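Local structure of cellulase IBT99 (Metagenomes, 6WBT) at residues Met93-Lys96 with Asp97-Ile100; Val128-Ile131 with Asp132-Glu136; Asp186-Leu189 with Glu190-Glu193; Pro242-Val245 with His246-Lys249. The protein probably hydrolyses 6-phospho-alpha-glucosides as a family 4 glycosidase that uses NAD and a manganese ion, and is captured here with glucose-6-phosphate. One frame throughout, in Å; residues are numbered along the deposited sequence.

Contact 1: Met93-Lys96 with Asp97-Ile100; sequences MRVK and DEQI. With G6P (6-O-phosphono-alpha-D-glucopyranose), chain F.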
loop_
_atom_site.group_PDB
_atom_site.type_symbol
_atom_site.label_atom_id
_atom_site.label_comp_id
_atom_site.label_asym_id
_atom_site.label_seq_id
_atom_site.Cartn_x
_atom_site.Cartn_y
_atom_site.Cartn_z
HETATM N N MSE A 93 -5.564 24.190 34.545
HETATM C CA MSE A 93 -5.459 22.758 34.298
HETATM C C MSE A 93 -4.105 22.394 33.700
HETATM O O MSE A 93 -3.672 21.245 33.787
HETATM C CB MSE A 93 -6.584 22.286 33.376
HETATM C CG MSE A 93 -7.932 22.165 34.064
HETATM SE SE MSE A 93 -7.855 20.999 35.625
HETATM C CE MSE A 93 -7.079 19.420 34.784
ATOM N N ARG A 94 -3.439 23.378 33.093
ATOM C CA ARG A 94 -2.127 23.121 32.511
ATOM C C ARG A 94 -1.089 22.835 33.589
ATOM O O ARG A 94 -0.280 21.911 33.450
ATOM C CB ARG A 94 -1.688 24.302 31.647
ATOM C CG ARG A 94 -0.294 24.139 31.067
ATOM C CD ARG A 94 0.093 25.305 30.179
ATOM N NE ARG A 94 1.447 25.149 29.658
ATOM C CZ ARG A 94 2.023 25.988 28.804
ATOM N NH1 ARG A 94 1.363 27.051 28.366
ATOM N NH2 ARG A 94 3.260 25.760 28.386
ATOM N N VAL A 95 -1.095 23.617 34.672
ATOM C CA VAL A 95 -0.132 23.386 35.744
ATOM C C VAL A 95 -0.453 22.096 36.485
ATOM O O VAL A 95 0.442 21.464 37.057
ATOM C CB VAL A 95 -0.084 24.594 36.701
ATOM C CG1 VAL A 95 0.096 25.880 35.918
ATOM C CG2 VAL A 95 -1.337 24.660 37.560
ATOM N N LYS A 96 -1.722 21.678 36.487
ATOM C CA LYS A 96 -2.073 20.422 37.134
ATOM C C LYS A 96 -1.641 19.226 36.296
ATOM O O LYS A 96 -1.287 18.179 36.849
ATOM C CB LYS A 96 -3.577 20.371 37.409
ATOM C CG LYS A 96 -3.989 19.253 38.352
ATOM C CD LYS A 96 -3.218 19.336 39.660
ATOM C CE LYS A 96 -3.534 18.161 40.570
ATOM N NZ LYS A 96 -2.716 18.194 41.815
ATOM N N ASP A 97 -1.658 19.361 34.968
ATOM C CA ASP A 97 -1.142 18.297 34.114
ATOM C C ASP A 97 0.368 18.160 34.263
ATOM O O ASP A 97 0.892 17.042 34.330
ATOM C CB ASP A 97 -1.512 18.565 32.656
ATOM C CG ASP A 97 -3.009 18.606 32.431
ATOM O OD1 ASP A 97 -3.763 18.321 33.384
ATOM O OD2 ASP A 97 -3.431 18.928 31.300
ATOM N N GLU A 98 1.081 19.286 34.318
ATOM C CA GLU A 98 2.534 19.238 34.443
ATOM C C GLU A 98 2.956 18.717 35.811
ATOM O O GLU A 98 3.964 18.009 35.927
ATOM C CB GLU A 98 3.126 20.624 34.187
ATOM C CG GLU A 98 2.961 21.113 32.757
ATOM C CD GLU A 98 3.285 22.585 32.604
ATOM O OE1 GLU A 98 2.945 23.367 33.517
ATOM O OE2 GLU A 98 3.883 22.962 31.575
ATOM N N GLN A 99 2.198 19.049 36.859
ATOM C CA GLN A 99 2.565 18.607 38.201
ATOM C C GLN A 99 2.310 17.116 38.389
ATOM O O GLN A 99 3.082 16.432 39.070
ATOM C CB GLN A 99 1.807 19.417 39.252
ATOM C CG GLN A 99 2.398 20.790 39.524
ATOM C CD GLN A 99 1.687 21.516 40.649
ATOM O OE1 GLN A 99 2.316 22.200 41.456
ATOM N NE2 GLN A 99 0.369 21.371 40.707
ATOM N N ILE A 100 1.231 16.597 37.800
ATOM C CA ILE A 100 0.931 15.174 37.930
ATOM C C ILE A 100 1.995 14.337 37.229
ATOM O O ILE A 100 2.390 13.272 37.718
ATOM C CB ILE A 100 -0.481 14.877 37.392
ATOM C CG1 ILE A 100 -1.541 15.401 38.365
ATOM C CG2 ILE A 100 -0.673 13.387 37.149
ATOM C CD1 ILE A 100 -2.960 15.114 37.934
HETATM C C1 G6P F . 5.301 27.597 20.421
HETATM C C2 G6P F . 4.624 26.230 20.373
HETATM C C3 G6P F . 3.386 26.200 21.262
HETATM C C4 G6P F . 3.722 26.709 22.659
HETATM C C5 G6P F . 4.377 28.080 22.550
HETATM C C6 G6P F . 4.702 28.685 23.913
HETATM O O1 G6P F . 4.442 28.577 19.828
HETATM O O2 G6P F . 4.248 25.929 19.025
HETATM O O3 G6P F . 2.885 24.861 21.342
HETATM O O4 G6P F . 2.528 26.800 23.443
HETATM O O5 G6P F . 5.571 27.963 21.775
HETATM O O6 G6P F . 4.189 27.874 24.968
HETATM P P G6P F . 4.111 28.466 26.462
HETATM O O1P G6P F . 4.524 27.310 27.340
HETATM O O2P G6P F . 2.675 28.904 26.616
HETATM O O3P G6P F . 5.099 29.609 26.443
HETATM O O HOH W 1 4.718 22.788 28.962
#
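Arg94 and Glu98, one helical turn apart, form the charged pair of this contact. The ion pair is long, with Arg94 NE 3.8 Å from Glu98 OE2, and the guanidinium and carboxylate planes are turned 54° against each other, so the two groups do not pair flat. A water helps to join them: it donates to Glu98 OE2 at 2.7 Å and accepts a weak bond from Arg94 NH2. Glu98 OE1 is held by Gly287 N and Thr285 OG1, which tie the carboxylate to the start of helix 286-291. Asp97 turns its carboxylate to a salt bridge with Arg122 of helix 114-136.

Arg94 suits its place because it is long as well as charged. With CG anti to the backbone N (chi1 177°) and the chain extended to NE, it carries its guanidinium off the helix to the glucose-6-phosphate, where NH1 donates an almost straight bond to phosphate O2P at 2.9 Å. Helix 90-103, in the NAD-binding Rossmann part of the enzyme, thus supplies a basic group to the phosphate, while Arg286 and Arg294 also hydrogen-bond the ligand.

Backbone bonds run from residue i+4 to i, as in Asp97 N to Met93 O at 3.0 Å and Glu98 N to Arg94 O at 3.1 Å.

The aliphatic part of Lys96 passes Ile100, with Lys96 CE 4.1 Å from Ile100 CG1, while the branched Ile100 packs on helix 421-434.

Contact 2: Val128-Ile131 with Asp132-Glu136; sequences VQLI and DYCEE
Val128-Ile131 and Asp132-Glu136 form successive turns of one alpha-helix, with Asp132 N bonded to Val128 O, Tyr133 N to Gln129 O and Glu135 N to Ile131 O, each at 3.0 Å, and a weaker bond from Cys134 N to Leu130 O. Gln129 and Tyr133 run side by side, the amide and ring planes only 13° apart. Gln129 CG, placed anti to the backbone N (chi1 -170°), extends toward the Tyr133 ring and makes an off-centre CH-pi contact 4.2 Å from its centroid; the amide runs on alongside the phenol end, Gln129 NE2 3.7 Å from Tyr133 OH. A flat ring suits Tyr133, since it also meets Phe76, the planes nearly parallel. With an alanine in place of Tyr133, Gln129 would probably lose the ring it lies against, and Phe76 its partner. Val128 CG1 lies 3.8 Å from Asp132 OD2, which forms a salt bridge with Arg162. Leu130 CD1 lies 4.4 Å from Cys134 SG, and both residues press on Ile82 of strand 81-84; Ile131 and Cys134 reach Ile144 of strand 143-146. An apolar flank on parallel strands with a polar one outward marks an amphipathic helix packed on a Rossmann sheet.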
loop_
_atom_site.group_PDB
_atom_site.type_symbol
_atom_site.label_atom_id
_atom_site.label_comp_id
_atom_site.label_asym_id
_atom_site.label_seq_id
_atom_site.Cartn_x
_atom_site.Cartn_y
_atom_site.Cartn_z
ATOM N N VAL A 128 -14.924 19.968 18.351
ATOM C CA VAL A 128 -15.994 19.455 17.499
ATOM C C VAL A 128 -17.234 20.332 17.622
ATOM O O VAL A 128 -17.932 20.590 16.633
ATOM C CB VAL A 128 -16.295 17.984 17.848
ATOM C CG1 VAL A 128 -17.505 17.485 17.076
ATOM C CG2 VAL A 128 -15.083 17.113 17.549
ATOM N N GLN A 129 -17.522 20.813 18.836
ATOM C CA GLN A 129 -18.643 21.728 19.021
ATOM C C GLN A 129 -18.418 23.041 18.285
ATOM O O GLN A 129 -19.376 23.642 17.783
ATOM C CB GLN A 129 -18.873 21.982 20.511
ATOM C CG GLN A 129 -20.163 22.718 20.820
ATOM C CD GLN A 129 -20.423 22.832 22.309
ATOM O OE1 GLN A 129 -19.540 23.208 23.080
ATOM N NE2 GLN A 129 -21.642 22.503 22.723
ATOM N N LEU A 130 -17.165 23.499 18.208
ATOM C CA LEU A 130 -16.862 24.686 17.415
ATOM C C LEU A 130 -17.127 24.438 15.935
ATOM O O LEU A 130 -17.583 25.335 15.216
ATOM C CB LEU A 130 -15.409 25.106 17.637
ATOM C CG LEU A 130 -14.839 26.183 16.709
ATOM C CD1 LEU A 130 -15.607 27.484 16.849
ATOM C CD2 LEU A 130 -13.358 26.401 16.984
ATOM N N ILE A 131 -16.850 23.219 15.464
ATOM C CA ILE A 131 -17.103 22.881 14.067
ATOM C C ILE A 131 -18.598 22.917 13.777
ATOM O O ILE A 131 -19.042 23.496 12.777
ATOM C CB ILE A 131 -16.500 21.504 13.733
ATOM C CG1 ILE A 131 -14.982 21.513 13.933
ATOM C CG2 ILE A 131 -16.859 21.100 12.314
ATOM C CD1 ILE A 131 -14.232 22.352 12.924
ATOM N N ASP A 132 -19.397 22.302 14.653
ATOM C CA ASP A 132 -20.838 22.242 14.431
ATOM C C ASP A 132 -21.485 23.618 14.530
ATOM O O ASP A 132 -22.536 23.851 13.921
ATOM C CB ASP A 132 -21.479 21.275 15.426
ATOM C CG ASP A 132 -20.970 19.855 15.265
ATOM O OD1 ASP A 132 -20.748 19.429 14.112
ATOM O OD2 ASP A 132 -20.784 19.168 16.290
ATOM N N TYR A 133 -20.884 24.537 15.292
ATOM C CA TYR A 133 -21.380 25.910 15.323
ATOM C C TYR A 133 -21.278 26.556 13.949
ATOM O O TYR A 133 -22.221 27.205 13.480
ATOM C CB TYR A 133 -20.602 26.729 16.355
ATOM C CG TYR A 133 -21.048 26.524 17.783
ATOM C CD1 TYR A 133 -22.372 26.234 18.085
ATOM C CD2 TYR A 133 -20.145 26.625 18.832
ATOM C CE1 TYR A 133 -22.783 26.049 19.390
ATOM C CE2 TYR A 133 -20.545 26.441 20.141
ATOM C CZ TYR A 133 -21.865 26.154 20.414
ATOM O OH TYR A 133 -22.269 25.970 21.717
ATOM N N CYS A 134 -20.134 26.382 13.282
ATOM C CA CYS A 134 -19.927 27.020 11.989
ATOM C C CYS A 134 -20.691 26.312 10.879
ATOM O O CYS A 134 -21.116 26.957 9.913
ATOM C CB CYS A 134 -18.435 27.069 11.666
ATOM S SG CYS A 134 -17.444 27.903 12.923
ATOM N N GLU A 135 -20.873 24.995 10.991
ATOM C CA GLU A 135 -21.704 24.286 10.024
ATOM C C GLU A 135 -23.157 24.730 10.102
ATOM O O GLU A 135 -23.881 24.657 9.101
ATOM C CB GLU A 135 -21.604 22.776 10.250
ATOM C CG GLU A 135 -20.234 22.180 9.980
ATOM C CD GLU A 135 -19.878 22.184 8.507
ATOM O OE1 GLU A 135 -18.711 22.478 8.177
ATOM O OE2 GLU A 135 -20.768 21.895 7.679
ATOM N N GLU A 136 -23.602 25.196 11.268
ATOM C CA GLU A 136 -25.000 25.535 11.493
ATOM C C GLU A 136 -25.276 27.028 11.378
ATOM O O GLU A 136 -26.315 27.422 10.836
ATOM C CB GLU A 136 -25.438 25.039 12.876
ATOM C CG GLU A 136 -26.900 24.623 12.977
ATOM C CD GLU A 136 -27.263 24.112 14.360
ATOM O OE1 GLU A 136 -27.084 24.866 15.340
ATOM O OE2 GLU A 136 -27.717 22.954 14.470
#

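Contact 3: Asp186-Leu189 with Glu190-Glu193; sequences DCKL and EDIE
Ile192 and Leu189 meet where a short 3-10 turn hands the chain over to a strand. From Ile192 CB, which lies 3.7 Å from Leu189 O, the side chain divides. Its CG2 methyl lies over Leu189, near the carbonyl O and 3.7 Å from CD1, the two branched chains crossing at a slant. The other arm, CG1, carries the terminal CD1 methyl toward Cys187, ending 4.1 Å from SG. One beta-branched residue therefore touches both a leucine and a sulfur, which suits isoleucine to this corner: its two arms leave CB in different directions. Leu189 sends CG anti to its backbone N (chi1 -175°), from where CD1 can reach Ile192.

The backbone fixes the turn with two i+3 to i bonds: Asp191 N to Lys188 O at 2.9 Å and Ile192 N to Leu189 O at 3.2 Å. Cys187 SG also touches Asp191 CB at 3.8 Å, and the same sulfur is joined to Cys210 SG in a disulfide. Lys188 and Asp191 run alongside each other, Lys188 CB to Asp191 OD2 3.6 Å, but the amine bends off and their charged ends stay apart.

Helix 173-184 ends just before, in a Schellman motif with Asp186 at positive phi. Leu189 and Ile192 lean back on Glu178 of that helix, while the disulfide and the backbone pairing of Asp191 with Lys211 and Glu193 with Arg209 bind the turn to strand 202-210 and the residue that follows it. Glu193, within strand 192-197, forms a salt bridge with Arg337 of the second subunit.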
loop_
_atom_site.group_PDB
_atom_site.type_symbol
_atom_site.label_atom_id
_atom_site.label_comp_id
_atom_site.label_asym_id
_atom_site.label_seq_id
_atom_site.Cartn_x
_atom_site.Cartn_y
_atom_site.Cartn_z
ATOM N N ASP A 186 21.810 35.544 8.972
ATOM C CA ASP A 186 21.595 36.961 8.680
ATOM C C ASP A 186 20.740 37.119 7.424
ATOM O O ASP A 186 20.972 37.990 6.582
ATOM C CB ASP A 186 22.926 37.710 8.561
ATOM C CG ASP A 186 22.762 39.214 8.667
ATOM O OD1 ASP A 186 23.337 39.937 7.827
ATOM O OD2 ASP A 186 22.043 39.671 9.581
ATOM N N CYS A 187 19.744 36.246 7.301
ATOM C CA CYS A 187 18.810 36.213 6.187
ATOM C C CYS A 187 17.450 36.717 6.650
ATOM O O CYS A 187 17.053 36.514 7.800
ATOM C CB CYS A 187 18.674 34.789 5.633
ATOM S SG CYS A 187 17.537 34.592 4.234
ATOM N N LYS A 188 16.737 37.379 5.745
ATOM C CA LYS A 188 15.404 37.876 6.047
ATOM C C LYS A 188 14.395 36.733 6.029
ATOM O O LYS A 188 14.471 35.832 5.188
ATOM C CB LYS A 188 15.006 38.961 5.044
ATOM C CG LYS A 188 16.000 40.115 4.987
ATOM C CD LYS A 188 16.183 40.747 6.361
ATOM C CE LYS A 188 17.447 41.593 6.437
ATOM N NZ LYS A 188 18.599 40.839 7.011
ATOM N N LEU A 189 13.447 36.775 6.971
ATOM C CA LEU A 189 12.496 35.677 7.122
ATOM C C LEU A 189 11.624 35.506 5.885
ATOM O O LEU A 189 11.168 34.394 5.598
ATOM C CB LEU A 189 11.625 35.904 8.359
ATOM C CG LEU A 189 10.653 34.785 8.740
ATOM C CD1 LEU A 189 11.405 33.503 9.059
ATOM C CD2 LEU A 189 9.781 35.203 9.913
ATOM N N GLU A 190 11.382 36.590 5.143
ATOM C CA GLU A 190 10.626 36.470 3.901
ATOM C C GLU A 190 11.340 35.575 2.896
ATOM O O GLU A 190 10.687 34.880 2.110
ATOM C CB GLU A 190 10.381 37.853 3.292
ATOM C CG GLU A 190 9.573 38.806 4.167
ATOM C CD GLU A 190 10.443 39.646 5.084
ATOM O OE1 GLU A 190 11.337 39.079 5.747
ATOM O OE2 GLU A 190 10.238 40.876 5.134
ATOM N N ASP A 191 12.671 35.567 2.912
ATOM C CA ASP A 191 13.443 34.810 1.936
ATOM C C ASP A 191 13.670 33.363 2.349
ATOM O O ASP A 191 14.326 32.623 1.605
ATOM C CB ASP A 191 14.793 35.489 1.695
ATOM C CG ASP A 191 14.655 36.962 1.360
ATOM O OD1 ASP A 191 13.627 37.348 0.767
ATOM O OD2 ASP A 191 15.578 37.736 1.694
ATOM N N ILE A 192 13.156 32.944 3.499
ATOM C CA ILE A 192 13.390 31.598 4.005
ATOM C C ILE A 192 12.269 30.686 3.528
ATOM O O ILE A 192 11.129 31.114 3.312
ATOM C CB ILE A 192 13.523 31.597 5.546
ATOM C CG1 ILE A 192 14.599 30.605 5.996
ATOM C CG2 ILE A 192 12.194 31.275 6.217
ATOM C CD1 ILE A 192 16.003 30.978 5.561
ATOM N N GLU A 193 12.616 29.415 3.335
ATOM C CA GLU A 193 11.668 28.386 2.925
ATOM C C GLU A 193 12.338 27.037 3.121
ATOM O O GLU A 193 13.499 26.859 2.740
ATOM C CB GLU A 193 11.225 28.570 1.467
ATOM C CG GLU A 193 10.472 27.377 0.898
ATOM C CD GLU A 193 9.834 27.665 -0.448
ATOM O OE1 GLU A 193 9.141 28.696 -0.576
ATOM O OE2 GLU A 193 10.016 26.851 -1.378
#

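Contact 4: Pro242-Val245 with His246-Lys249; sequences PDWV and HTFK. With G6P (6-O-phosphono-alpha-D-glucopyranose), chain F.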
loop_
_atom_site.group_PDB
_atom_site.type_symbol
_atom_site.label_atom_id
_atom_site.label_comp_id
_atom_site.label_asym_id
_atom_site.label_seq_id
_atom_site.Cartn_x
_atom_site.Cartn_y
_atom_site.Cartn_z
ATOM N N PRO A 242 14.423 32.331 29.875
ATOM C CA PRO A 242 15.520 31.353 29.952
ATOM C C PRO A 242 15.103 29.949 29.560
ATOM O O PRO A 242 15.960 29.156 29.151
ATOM C CB PRO A 242 15.949 31.422 31.423
ATOM C CG PRO A 242 14.734 31.921 32.144
ATOM C CD PRO A 242 14.074 32.881 31.196
ATOM N N ASP A 243 13.814 29.616 29.664
ATOM C CA ASP A 243 13.362 28.294 29.249
ATOM C C ASP A 243 13.465 28.120 27.741
ATOM O O ASP A 243 13.772 27.020 27.266
ATOM C CB ASP A 243 11.926 28.059 29.721
ATOM C CG ASP A 243 11.602 26.586 29.904
ATOM O OD1 ASP A 243 12.043 25.764 29.075
ATOM O OD2 ASP A 243 10.909 26.251 30.886
ATOM N N TRP A 244 13.223 29.185 26.973
ATOM C CA TRP A 244 13.355 29.087 25.522
ATOM C C TRP A 244 14.813 29.012 25.091
ATOM O O TRP A 244 15.119 28.416 24.053
ATOM C CB TRP A 244 12.661 30.266 24.840
ATOM C CG TRP A 244 11.194 30.055 24.612
ATOM C CD1 TRP A 244 10.173 30.842 25.059
ATOM C CD2 TRP A 244 10.583 28.981 23.886
ATOM N NE1 TRP A 244 8.966 30.329 24.652
ATOM C CE2 TRP A 244 9.190 29.185 23.932
ATOM C CE3 TRP A 244 11.079 27.866 23.200
ATOM C CZ2 TRP A 244 8.288 28.318 23.320
ATOM C CZ3 TRP A 244 10.181 27.006 22.595
ATOM C CH2 TRP A 244 8.802 27.237 22.658
ATOM N N VAL A 245 15.722 29.612 25.862
ATOM C CA VAL A 245 17.144 29.500 25.552
ATOM C C VAL A 245 17.614 28.065 25.751
ATOM O O VAL A 245 18.299 27.492 24.896
ATOM C CB VAL A 245 17.962 30.484 26.407
ATOM C CG1 VAL A 245 19.432 30.428 26.017
ATOM C CG2 VAL A 245 17.419 31.892 26.260
ATOM N N HIS A 246 17.254 27.466 26.890
ATOM C CA HIS A 246 17.569 26.062 27.127
ATOM C C HIS A 246 16.880 25.158 26.115
ATOM O O HIS A 246 17.425 24.113 25.742
ATOM C CB HIS A 246 17.166 25.676 28.552
ATOM C CG HIS A 246 17.253 24.208 28.830
ATOM N ND1 HIS A 246 18.394 23.609 29.322
ATOM C CD2 HIS A 246 16.340 23.218 28.690
ATOM C CE1 HIS A 246 18.179 22.314 29.472
ATOM N NE2 HIS A 246 16.941 22.051 29.095
ATOM N N THR A 247 15.689 25.546 25.656
ATOM C CA THR A 247 14.952 24.717 24.709
ATOM C C THR A 247 15.604 24.732 23.331
ATOM O O THR A 247 15.687 23.693 22.666
ATOM C CB THR A 247 13.501 25.191 24.622
ATOM O OG1 THR A 247 12.992 25.412 25.943
ATOM C CG2 THR A 247 12.646 24.147 23.942
ATOM N N PHE A 248 16.070 25.901 22.884
ATOM C CA PHE A 248 16.712 25.978 21.575
ATOM C C PHE A 248 18.124 25.404 21.602
ATOM O O PHE A 248 18.567 24.810 20.614
ATOM C CB PHE A 248 16.743 27.424 21.084
ATOM C CG PHE A 248 15.410 27.943 20.631
ATOM C CD1 PHE A 248 14.456 27.088 20.107
ATOM C CD2 PHE A 248 15.111 29.293 20.730
ATOM C CE1 PHE A 248 13.227 27.569 19.690
ATOM C CE2 PHE A 248 13.888 29.779 20.316
ATOM C CZ PHE A 248 12.943 28.917 19.794
ATOM N N LYS A 249 18.840 25.571 22.714
ATOM C CA LYS A 249 20.218 25.105 22.807
ATOM C C LYS A 249 20.324 23.595 22.983
ATOM O O LYS A 249 21.417 23.043 22.806
ATOM C CB LYS A 249 20.929 25.820 23.961
ATOM C CG LYS A 249 22.445 25.842 23.841
ATOM C CD LYS A 249 23.074 26.688 24.937
ATOM C CE LYS A 249 22.671 28.150 24.813
ATOM N NZ LYS A 249 23.149 28.760 23.541
HETATM C C1 G6P F . 5.301 27.597 20.421
HETATM C C2 G6P F . 4.624 26.230 20.373
HETATM C C3 G6P F . 3.386 26.200 21.262
HETATM C C4 G6P F . 3.722 26.709 22.659
HETATM C C5 G6P F . 4.377 28.080 22.550
HETATM C C6 G6P F . 4.702 28.685 23.913
HETATM O O1 G6P F . 4.442 28.577 19.828
HETATM O O2 G6P F . 4.248 25.929 19.025
HETATM O O3 G6P F . 2.885 24.861 21.342
HETATM O O4 G6P F . 2.528 26.800 23.443
HETATM O O5 G6P F . 5.571 27.963 21.775
HETATM O O6 G6P F . 4.189 27.874 24.968
HETATM P P G6P F . 4.111 28.466 26.462
HETATM O O1P G6P F . 4.524 27.310 27.340
HETATM O O2P G6P F . 2.675 28.904 26.616
HETATM O O3P G6P F . 5.099 29.609 26.443
#
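The glucose-6-phosphate pocket is lined on one side by helix 242-249, where Trp244 reaches the sugar and packs on Thr247 and Phe248. Trp244 CG stands anti to the carbonyl carbon (chi1 -85°), from where the indole can meet both ligand and Phe248. It presents its edge to the sugar: CZ2 lies 3.1 Å from the ring oxygen O5 and 3.7 Å from C6. At the other end of the six-membered ring, CE3 sits over one face of Phe248, 4.0 Å from its CZ and offset toward the rim. The planes are 30° apart, and the rings are slid so that they barely overlap. Thr247 fits beside them, its CB 3.9 Å from Trp244 CE3. This helix belongs to the family 4 C-terminal domain, and Met173 of helix 173-184 touches both aromatic residues. A wide flat side chain suits a place that must span from helix to sugar; a serine in place of Trp244 would probably open a gap beside O5 and leave Phe248 without its aromatic neighbour. Phe248 N bonds to Trp244 O at 2.9 Å, which places the two residues one turn apart. Val245 CG1 runs beside Lys249 CE at 4.1 Å, and the His246 ring stacks with Tyr279.

Each contact is a continuous piece of chain, so each closes only a local turn; the four follow in series, none nested or crossed. Contacts 1 and 2 lie on successive helices, 90-103 and 114-136, in the connection between the neighbouring parallel strands 81-84 and 143-146, with their nearest atoms about 16 Å apart. Contact 3 comes after helix 173-184, where the chain leaves the Rossmann sheet for the antiparallel strands 192-197 and 202-210. Contact 4 follows in the C-terminal part. Contacts 1 and 4, centres about 21 Å apart, bring the two parts together at the same ligand: one binds its phosphate, the other borders its sugar.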